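Local coordinates for Epf (Streptococcus pyogenes, PDB 4ES8), which is a cell-surface adhesin that binds to cells through an N-terminal domain containing a carbohydrate-binding module, at residues V157-E162 with K167-G172; I116-G121 with L188-K193; S76-D81 with V99-N104; I176-R179 with P185-L188. All coordinates share one frame; numbering follows the deposited sequence. Where two conformers were deposited one is given.

Contact 1 of 4, residues V157-E162 with K167-G172; sequences VKIEGE and KQREQG. With NA (sodium ion), chain F.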
# COMPACT_ATOMS: atom_id res chain seq x y z
N VAL A 157 -10.33 -2.97 2.71
CA VAL A 157 -10.36 -1.88 1.71
C VAL A 157 -11.51 -0.95 2.03
O VAL A 157 -12.64 -1.41 2.29
CB VAL A 157 -10.47 -2.42 0.28
CG1 VAL A 157 -10.50 -1.26 -0.74
CG2 VAL A 157 -9.34 -3.39 -0.03
N LYS A 158 -11.23 0.37 2.03
CA LYS A 158 -12.27 1.34 2.35
C LYS A 158 -12.07 2.61 1.54
O LYS A 158 -10.99 3.21 1.60
CB LYS A 158 -12.27 1.68 3.86
CG LYS A 158 -13.24 2.78 4.29
CD LYS A 158 -13.17 3.05 5.80
CE LYS A 158 -14.08 4.18 6.26
NZ LYS A 158 -13.98 4.38 7.74
N ILE A 159 -13.12 3.03 0.84
CA ILE A 159 -13.12 4.33 0.15
C ILE A 159 -13.82 5.30 1.09
O ILE A 159 -14.98 5.02 1.48
CB ILE A 159 -13.80 4.35 -1.24
CG1 ILE A 159 -13.39 3.18 -2.18
CG2 ILE A 159 -13.58 5.72 -1.91
CD1 ILE A 159 -14.42 2.96 -3.30
N GLU A 160 -13.17 6.42 1.44
CA GLU A 160 -13.88 7.37 2.31
C GLU A 160 -15.14 7.86 1.62
O GLU A 160 -15.08 8.33 0.47
CB GLU A 160 -12.99 8.58 2.70
CG GLU A 160 -11.80 8.19 3.56
CD GLU A 160 -12.17 7.59 4.90
OE1 GLU A 160 -12.93 8.24 5.66
OE2 GLU A 160 -11.74 6.45 5.19
N GLY A 161 -16.27 7.73 2.33
CA GLY A 161 -17.55 8.27 1.85
C GLY A 161 -18.25 7.55 0.71
O GLY A 161 -19.29 8.02 0.26
N GLU A 162 -17.66 6.46 0.20
CA GLU A 162 -18.23 5.74 -0.96
C GLU A 162 -18.11 4.25 -0.84
O GLU A 162 -17.38 3.73 0.01
CB GLU A 162 -17.50 6.10 -2.28
CG GLU A 162 -16.91 7.46 -2.35
CD GLU A 162 -16.71 8.02 -3.73
OE1 GLU A 162 -16.30 7.28 -4.66
OE2 GLU A 162 -16.87 9.25 -3.85
N LYS A 167 -20.41 2.35 -9.91
CA LYS A 167 -21.40 3.36 -9.52
C LYS A 167 -21.09 4.67 -10.18
O LYS A 167 -19.96 4.93 -10.59
CB LYS A 167 -21.32 3.59 -7.98
CG LYS A 167 -21.66 2.40 -7.10
CD LYS A 167 -21.96 2.83 -5.69
CE LYS A 167 -22.73 1.75 -4.96
NZ LYS A 167 -23.75 2.32 -4.02
N GLN A 168 -22.09 5.57 -10.22
CA GLN A 168 -21.82 6.96 -10.54
C GLN A 168 -21.12 7.55 -9.30
O GLN A 168 -21.46 7.18 -8.17
CB GLN A 168 -23.13 7.71 -10.83
CG GLN A 168 -23.80 7.31 -12.13
CD GLN A 168 -24.86 8.34 -12.46
OE1 GLN A 168 -25.81 8.56 -11.71
NE2 GLN A 168 -24.68 9.04 -13.57
N ARG A 169 -20.13 8.42 -9.49
CA ARG A 169 -19.42 9.01 -8.36
C ARG A 169 -19.28 10.50 -8.53
O ARG A 169 -19.21 10.99 -9.66
CB ARG A 169 -17.99 8.39 -8.23
CG ARG A 169 -18.02 6.88 -8.03
CD ARG A 169 -16.63 6.27 -7.84
NE ARG A 169 -16.81 4.81 -7.84
CZ ARG A 169 -17.09 4.09 -6.75
NH1 ARG A 169 -17.03 4.65 -5.54
NH2 ARG A 169 -17.34 2.79 -6.86
N GLU A 170 -19.15 11.21 -7.42
CA GLU A 170 -18.79 12.63 -7.49
C GLU A 170 -17.38 12.75 -8.05
O GLU A 170 -16.53 11.88 -7.81
CB GLU A 170 -18.79 13.29 -6.11
CG GLU A 170 -20.05 13.30 -5.31
CD GLU A 170 -19.79 14.10 -4.04
OE1 GLU A 170 -20.55 15.06 -3.79
OE2 GLU A 170 -18.76 13.86 -3.38
N GLN A 171 -17.11 13.83 -8.75
CA GLN A 171 -15.76 14.14 -9.18
C GLN A 171 -15.07 14.90 -8.05
O GLN A 171 -15.70 15.71 -7.38
CB GLN A 171 -15.78 14.98 -10.46
CG GLN A 171 -16.42 14.20 -11.62
CD GLN A 171 -16.58 14.95 -12.93
OE1 GLN A 171 -17.38 14.53 -13.77
NE2 GLN A 171 -15.82 16.04 -13.14
N GLY A 172 -13.80 14.62 -7.85
CA GLY A 172 -13.04 15.27 -6.79
C GLY A 172 -12.04 14.33 -6.15
O GLY A 172 -11.76 13.25 -6.68
NA NA F . -15.47 -0.79 2.53
O HOH W 1 -15.64 1.70 0.96
O HOH W 2 -19.28 9.67 -4.98
O HOH W 3 -15.50 -1.68 0.46
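Glu162 and Arg169 form a salt bridge at the mouth of the connection between edge strand 154-159 and strand 172-180 of a beta-sandwich, where a type II turn from Ile159 to Glu162 takes the chain off the sheet. Extended from CG to NE (chi3 -173°), Arg169 carries NH1 across to donate to Glu162 OE1 at 2.9 Å with an N-H...O angle of 161°. OE1 lies almost in the guanidinium plane, yet it is met on its anti side, with NH1 28° out of the carboxylate plane. OE2 pairs with Lys174, so two cations share this carboxylate. Arg169 has further polar grips, from NE to Val129 O and from NH2 to Glu163 O, and Tyr131 adds a cation-pi contact, together fixing the guanidinium's rotation. The Ile159 CD1 methyl makes van der Waals contact obliquely with the guanidinium, 3.8 Å from Arg169 NH1, the side chains crossing at about a right angle. One water joins Glu162 OE2 to the backbone N of Glu170, while another accepts from Ile159 N and donates to Glu162 O. That second water is also a ligand of the sodium ion, 2.9 Å from the metal, which Val157 O also binds at 2.9 Å.

Contact 2 of 4, residues I116-G121 with L188-K193; sequences ITFEQG and LVLLSK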
# COMPACT_ATOMS: atom_id res chain seq x y z
N ILE A 116 -4.11 5.53 -0.26
CA ILE A 116 -4.04 5.99 -1.64
C ILE A 116 -4.91 7.22 -1.76
O ILE A 116 -6.04 7.25 -1.24
CB ILE A 116 -4.55 4.88 -2.60
CG1 ILE A 116 -3.62 3.68 -2.67
CG2 ILE A 116 -4.86 5.44 -4.00
CD1 ILE A 116 -4.25 2.48 -3.45
N THR A 117 -4.42 8.24 -2.49
CA THR A 117 -5.21 9.43 -2.78
C THR A 117 -5.08 9.71 -4.26
O THR A 117 -4.04 9.44 -4.85
CB THR A 117 -4.78 10.63 -1.94
OG1 THR A 117 -3.38 10.89 -2.12
CG2 THR A 117 -5.08 10.44 -0.45
N PHE A 118 -6.14 10.24 -4.87
CA PHE A 118 -6.10 10.64 -6.27
C PHE A 118 -7.27 11.53 -6.54
O PHE A 118 -8.13 11.68 -5.68
CB PHE A 118 -6.10 9.43 -7.24
CG PHE A 118 -7.30 8.51 -7.12
CD1 PHE A 118 -7.36 7.54 -6.14
CD2 PHE A 118 -8.38 8.63 -8.00
CE1 PHE A 118 -8.48 6.70 -6.03
CE2 PHE A 118 -9.51 7.81 -7.88
CZ PHE A 118 -9.55 6.84 -6.90
N GLU A 119 -7.31 12.09 -7.75
CA GLU A 119 -8.46 12.90 -8.14
C GLU A 119 -9.27 12.14 -9.16
O GLU A 119 -8.72 11.69 -10.17
CB GLU A 119 -8.01 14.24 -8.74
CG GLU A 119 -7.23 15.11 -7.77
CD GLU A 119 -6.87 16.45 -8.37
OE1 GLU A 119 -7.80 17.21 -8.74
OE2 GLU A 119 -5.66 16.77 -8.41
N GLN A 120 -10.56 12.02 -8.91
CA GLN A 120 -11.48 11.50 -9.91
C GLN A 120 -11.81 12.69 -10.79
O GLN A 120 -12.44 13.66 -10.32
CB GLN A 120 -12.75 10.92 -9.26
CG GLN A 120 -13.84 10.57 -10.27
CD GLN A 120 -13.33 9.48 -11.18
OE1 GLN A 120 -13.04 8.37 -10.73
NE2 GLN A 120 -13.11 9.83 -12.46
N GLY A 121 -11.31 12.66 -12.02
CA GLY A 121 -11.59 13.70 -13.01
C GLY A 121 -12.94 13.44 -13.67
O GLY A 121 -13.79 12.71 -13.12
N LEU A 188 -3.29 0.05 -7.89
CA LEU A 188 -4.60 0.66 -7.79
C LEU A 188 -5.27 0.34 -9.11
O LEU A 188 -4.71 0.65 -10.17
CB LEU A 188 -4.53 2.18 -7.55
CG LEU A 188 -5.88 2.92 -7.69
CD1 LEU A 188 -6.89 2.50 -6.61
CD2 LEU A 188 -5.69 4.42 -7.57
N VAL A 189 -6.43 -0.32 -9.07
CA VAL A 189 -7.18 -0.66 -10.27
C VAL A 189 -8.28 0.37 -10.47
O VAL A 189 -9.14 0.55 -9.60
CB VAL A 189 -7.76 -2.10 -10.24
CG1 VAL A 189 -8.17 -2.52 -11.66
CG2 VAL A 189 -6.73 -3.07 -9.68
N LEU A 190 -8.22 1.07 -11.61
CA LEU A 190 -9.18 2.14 -11.94
C LEU A 190 -10.10 1.62 -13.03
O LEU A 190 -9.66 1.49 -14.19
CB LEU A 190 -8.42 3.38 -12.41
CG LEU A 190 -7.53 4.00 -11.32
CD1 LEU A 190 -6.54 4.96 -11.93
CD2 LEU A 190 -8.36 4.69 -10.23
N LEU A 191 -11.33 1.23 -12.66
CA LEU A 191 -12.24 0.60 -13.59
C LEU A 191 -13.37 1.48 -13.99
O LEU A 191 -13.91 2.23 -13.17
CB LEU A 191 -12.84 -0.71 -13.00
CG LEU A 191 -11.83 -1.70 -12.42
CD1 LEU A 191 -11.75 -1.57 -10.91
CD2 LEU A 191 -12.21 -3.13 -12.78
N SER A 192 -13.77 1.37 -15.27
CA SER A 192 -14.96 2.10 -15.73
C SER A 192 -15.72 1.22 -16.69
O SER A 192 -15.18 0.23 -17.20
CB SER A 192 -14.59 3.43 -16.38
OG SER A 192 -13.72 3.28 -17.50
N LYS A 193 -16.99 1.55 -16.92
CA LYS A 193 -17.76 0.76 -17.86
C LYS A 193 -18.92 1.55 -18.42
O LYS A 193 -19.33 2.56 -17.84
CB LYS A 193 -18.24 -0.55 -17.22
CG LYS A 193 -19.44 -0.44 -16.31
CD LYS A 193 -20.00 -1.84 -16.02
CE LYS A 193 -20.96 -1.90 -14.88
NZ LYS A 193 -21.34 -3.30 -14.56
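Leu188 pushes its CD2 methyl between Ile116 and Phe118, the point where two strands from different sheets face each other across the sandwich core. Its CG stands opposite the backbone N (chi1 170°), which carries the branch across the gap. CD2 then lies 3.8 Å from Ile116 CG2 and equally 3.8 Å from Phe118 CD1, reaching the ring obliquely. The other methyl, CD1, is 4.1 Å from Ile116 CD1, so both branches of the leucine meet the isoleucine. Phe118 sets CG between its own backbone N and carbonyl carbon (chi1 60°), a crowded position for an aromatic side chain. From there the ring slides past Leu190 in the opposite direction, and Leu190 CD2 lies over one face of the ring, 4.1 Å from Phe118 CE2. Tyr131 packs against the same phenylalanine edge-to-face. The strand axes stay 10.4 Å apart with a crossing angle of -32°, as expected for facing sheets whose side chains fill the space between them. Strand 113-123 bonds through its backbone to strands 172-180 and 202-213. The touching groups are entirely carbon, so the two sheets are held here by hydrophobic burial and shape fit, without directional bonds.

Contact 3 of 4, residues S76-D81 with V99-N104; sequences SYIKID and VAFKVN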
# COMPACT_ATOMS: atom_id res chain seq x y z
N SER A 76 -12.54 1.30 -27.76
CA SER A 76 -12.07 2.19 -26.71
C SER A 76 -10.73 2.76 -27.13
O SER A 76 -10.00 2.15 -27.93
CB SER A 76 -11.95 1.45 -25.37
OG SER A 76 -11.26 0.21 -25.52
N TYR A 77 -10.44 3.98 -26.66
CA TYR A 77 -9.15 4.62 -26.79
C TYR A 77 -8.68 4.90 -25.39
O TYR A 77 -9.51 5.09 -24.49
CB TYR A 77 -9.23 5.95 -27.59
CG TYR A 77 -9.41 5.77 -29.08
CD1 TYR A 77 -10.56 5.18 -29.61
CD2 TYR A 77 -8.45 6.24 -29.98
CE1 TYR A 77 -10.72 5.02 -30.99
CE2 TYR A 77 -8.61 6.10 -31.36
CZ TYR A 77 -9.75 5.49 -31.86
OH TYR A 77 -9.88 5.33 -33.23
N ILE A 78 -7.37 4.96 -25.19
CA ILE A 78 -6.78 5.22 -23.87
C ILE A 78 -5.72 6.30 -23.99
O ILE A 78 -5.11 6.46 -25.05
CB ILE A 78 -6.23 3.91 -23.27
CG1 ILE A 78 -5.13 3.28 -24.17
CG2 ILE A 78 -7.41 2.93 -22.97
CD1 ILE A 78 -4.51 1.99 -23.55
N LYS A 79 -5.47 7.04 -22.89
CA LYS A 79 -4.50 8.14 -22.94
C LYS A 79 -3.82 8.28 -21.61
O LYS A 79 -4.48 8.24 -20.56
CB LYS A 79 -5.20 9.46 -23.32
CG LYS A 79 -4.28 10.68 -23.43
CD LYS A 79 -5.03 11.94 -23.96
CE LYS A 79 -6.16 12.44 -23.07
NZ LYS A 79 -5.69 12.96 -21.76
N ILE A 80 -2.49 8.43 -21.66
CA ILE A 80 -1.72 8.58 -20.43
C ILE A 80 -0.72 9.71 -20.59
O ILE A 80 -0.24 10.00 -21.71
CB ILE A 80 -1.01 7.24 -20.09
CG1 ILE A 80 -0.58 7.16 -18.62
CG2 ILE A 80 0.18 6.94 -21.05
CD1 ILE A 80 -0.13 5.70 -18.21
N ASP A 81 -0.46 10.37 -19.48
CA ASP A 81 0.60 11.37 -19.45
C ASP A 81 1.19 11.38 -18.04
O ASP A 81 0.86 10.52 -17.21
CB ASP A 81 0.12 12.74 -19.95
CG ASP A 81 -0.95 13.39 -19.13
OD1 ASP A 81 -1.03 13.09 -17.91
OD2 ASP A 81 -1.70 14.22 -19.69
N VAL A 99 -13.24 -0.87 -19.47
CA VAL A 99 -11.79 -0.66 -19.56
C VAL A 99 -11.27 -0.48 -18.13
O VAL A 99 -11.88 0.24 -17.34
CB VAL A 99 -11.43 0.57 -20.45
CG1 VAL A 99 -9.94 0.91 -20.36
CG2 VAL A 99 -11.85 0.33 -21.90
N ALA A 100 -10.13 -1.10 -17.81
CA ALA A 100 -9.52 -0.93 -16.49
C ALA A 100 -8.07 -0.61 -16.65
O ALA A 100 -7.40 -1.17 -17.54
CB ALA A 100 -9.69 -2.18 -15.66
N PHE A 101 -7.55 0.23 -15.77
CA PHE A 101 -6.13 0.52 -15.69
C PHE A 101 -5.54 -0.01 -14.40
O PHE A 101 -6.22 -0.04 -13.37
CB PHE A 101 -5.88 2.04 -15.76
CG PHE A 101 -6.46 2.66 -17.01
CD1 PHE A 101 -5.99 2.31 -18.26
CD2 PHE A 101 -7.47 3.62 -16.92
CE1 PHE A 101 -6.53 2.87 -19.42
CE2 PHE A 101 -8.00 4.18 -18.07
CZ PHE A 101 -7.52 3.82 -19.32
N LYS A 102 -4.26 -0.39 -14.42
CA LYS A 102 -3.55 -0.71 -13.20
C LYS A 102 -2.41 0.26 -13.07
O LYS A 102 -1.54 0.33 -13.96
CB LYS A 102 -3.04 -2.17 -13.18
CG LYS A 102 -4.12 -3.16 -12.78
CD LYS A 102 -3.54 -4.58 -12.61
CE LYS A 102 -4.45 -5.44 -11.79
NZ LYS A 102 -3.79 -6.75 -11.44
N VAL A 103 -2.41 1.04 -12.00
CA VAL A 103 -1.31 1.96 -11.69
C VAL A 103 -0.54 1.33 -10.56
O VAL A 103 -1.07 1.07 -9.46
CB VAL A 103 -1.79 3.37 -11.37
CG1 VAL A 103 -0.58 4.25 -11.05
CG2 VAL A 103 -2.54 3.96 -12.57
N ASN A 104 0.71 0.95 -10.86
CA ASN A 104 1.52 0.19 -9.93
C ASN A 104 2.09 1.00 -8.77
O ASN A 104 2.30 2.21 -8.88
CB ASN A 104 2.69 -0.47 -10.65
CG ASN A 104 2.30 -1.72 -11.41
OD1 ASN A 104 1.14 -2.16 -11.40
ND2 ASN A 104 3.26 -2.29 -12.12
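Ile78 lays its CG2 methyl against the edge of the Phe101 ring, near the ring plane, 3.7 Å from CE1 and 3.8 Å from CZ. The two side chains run past each other in opposite directions, and Ile78 CB itself comes to 4.0 Å from Phe101 CE1. The same methyl turns toward Val99, whose CG1 is 4.2 Å away. Val99's second branch, CG2, meets Ser76 more closely, at 3.6 Å from Ser76 CB. In Ile78 the CG2 branch is set opposite the carbonyl carbon while CG1 takes the place between N and C (chi1 59°), a choice that presents CG2 to the aromatic edge. Ser76 adds a methylene to this apolar layer, and its hydroxyl is taken up elsewhere by Tyr97 OH and His55 NE2. Further out, Ala87 touches both Val99 and Phe101, Ile85 touches Phe101, and Trp32 lies against Ile78. Backbone bonds hold each strand in its own sheet, Ile78 with Arg68 on one side and Val99 with Ser192 on the other. The strand axes approach to 9.5 Å at 23°, facing layers of an antiparallel fold consistent with the jelly-roll-like beta-sandwich common among carbohydrate-binding modules.

Contact 4 of 4, residues I176-R179 with P185-L188; sequences ISFR and PMSL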
# COMPACT_ATOMS: atom_id res chain seq x y z
N ILE A 176 -8.48 6.06 -0.43
CA ILE A 176 -8.70 4.62 -0.28
C ILE A 176 -7.67 4.08 0.66
O ILE A 176 -6.48 4.34 0.45
CB ILE A 176 -8.67 3.86 -1.63
CG1 ILE A 176 -9.72 4.42 -2.62
CG2 ILE A 176 -8.84 2.33 -1.41
CD1 ILE A 176 -9.66 3.84 -4.05
N SER A 177 -8.09 3.37 1.71
CA SER A 177 -7.12 2.79 2.64
C SER A 177 -7.26 1.27 2.59
O SER A 177 -8.34 0.76 2.27
CB SER A 177 -7.32 3.32 4.05
OG SER A 177 -8.61 3.06 4.56
N PHE A 178 -6.16 0.55 2.87
CA PHE A 178 -6.19 -0.90 2.86
C PHE A 178 -4.99 -1.42 3.60
O PHE A 178 -4.02 -0.69 3.82
CB PHE A 178 -6.23 -1.48 1.43
CG PHE A 178 -4.97 -1.25 0.64
CD1 PHE A 178 -4.72 -0.01 0.04
CD2 PHE A 178 -4.02 -2.25 0.50
CE1 PHE A 178 -3.54 0.21 -0.68
CE2 PHE A 178 -2.84 -2.03 -0.23
CZ PHE A 178 -2.61 -0.80 -0.82
N ARG A 179 -5.05 -2.70 3.93
CA ARG A 179 -3.92 -3.41 4.55
C ARG A 179 -3.43 -4.48 3.58
O ARG A 179 -4.24 -5.21 3.00
CB ARG A 179 -4.38 -4.07 5.88
CG ARG A 179 -3.29 -4.89 6.56
CD ARG A 179 -3.70 -5.28 7.99
NE ARG A 179 -3.55 -4.11 8.87
CZ ARG A 179 -3.82 -4.10 10.17
NH1 ARG A 179 -4.29 -5.18 10.77
NH2 ARG A 179 -3.62 -2.99 10.88
N PRO A 185 5.11 -5.31 -4.96
CA PRO A 185 4.31 -4.26 -5.62
C PRO A 185 2.87 -4.71 -5.84
O PRO A 185 2.61 -5.90 -6.05
CB PRO A 185 5.01 -4.07 -6.98
CG PRO A 185 5.74 -5.37 -7.22
CD PRO A 185 6.16 -5.85 -5.85
N MET A 186 1.96 -3.74 -5.77
CA MET A 186 0.54 -3.96 -6.03
C MET A 186 0.06 -2.89 -7.00
O MET A 186 0.89 -2.18 -7.56
CB MET A 186 -0.26 -3.95 -4.73
CG MET A 186 0.01 -5.18 -3.87
SD MET A 186 -1.00 -5.22 -2.39
CE MET A 186 -2.47 -5.43 -3.04
N SER A 187 -1.24 -2.81 -7.23
CA SER A 187 -1.75 -1.76 -8.10
C SER A 187 -3.05 -1.20 -7.55
O SER A 187 -3.80 -1.89 -6.84
CB SER A 187 -1.97 -2.25 -9.54
OG SER A 187 -2.99 -3.22 -9.62
N LEU A 188 -3.29 0.05 -7.89
CA LEU A 188 -4.60 0.66 -7.79
C LEU A 188 -5.27 0.34 -9.11
O LEU A 188 -4.71 0.65 -10.17
CB LEU A 188 -4.53 2.18 -7.55
CG LEU A 188 -5.88 2.92 -7.69
CD1 LEU A 188 -6.89 2.50 -6.61
CD2 LEU A 188 -5.69 4.42 -7.57
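Ile176 opens the contact, its CD1 methyl meeting Leu188 CD1 at 4.0 Å, with the two side chains crossing at a slant. Its CG1 branch lies opposite the carbonyl carbon (chi1 -58°), carrying CD1 toward the opposing sheet. This is the leucine branch not used on Phe118, so Leu188 joins residues of two neighbouring strands at once. Next, Ser177 turns to the other side, its backbone paired with Lys158. Phe178 points inward again. Its chi1 of 67° sets CG between the backbone N and the carbonyl carbon, and CE2 comes 4.3 Å from Met186 SD, approached obliquely. Ile176 and Met186 were each modelled in two conformers, so both touches are less certain. Ile133 lies against both Phe178 and Met186, while Leu108 also touches the phenylalanine. Arg179 then leads out of the core, where its NE forms a salt bridge with Asp113 and NH1 bonds to Asp240 O. Inward residues alternate with outward ones here, the usual pattern of a strand with one face on a core. Strand 172-180 lies between strands 113-123 and 154-159 in its sheet, and faces strand 186-194, which is flanked by strands 97-105 and 127-135 in the other.

Contacts 2, 3 and 4 each bridge the two antiparallel sheets of the sandwich, whereas contact 1 closes one border with charge and water. Along the chain contact 3 comes first; contact 2 then encloses contact 1, and contact 4 ends on the same strand as contact 2, with Leu188 common to both. Contacts 2 and 3 have centres about 10 Å apart, and backbone pairing of strands 97-105 and 186-194 links them. Contacts 1 and 2 have centres about 9 Å apart, joined where Gly172 meets Gln120. Contacts 1 and 3 are separate, about 19 Å between centres. Contacts 2, 3 and 4 belong to the apolar interior, and all four probably help shape the adhesin's N-terminal module.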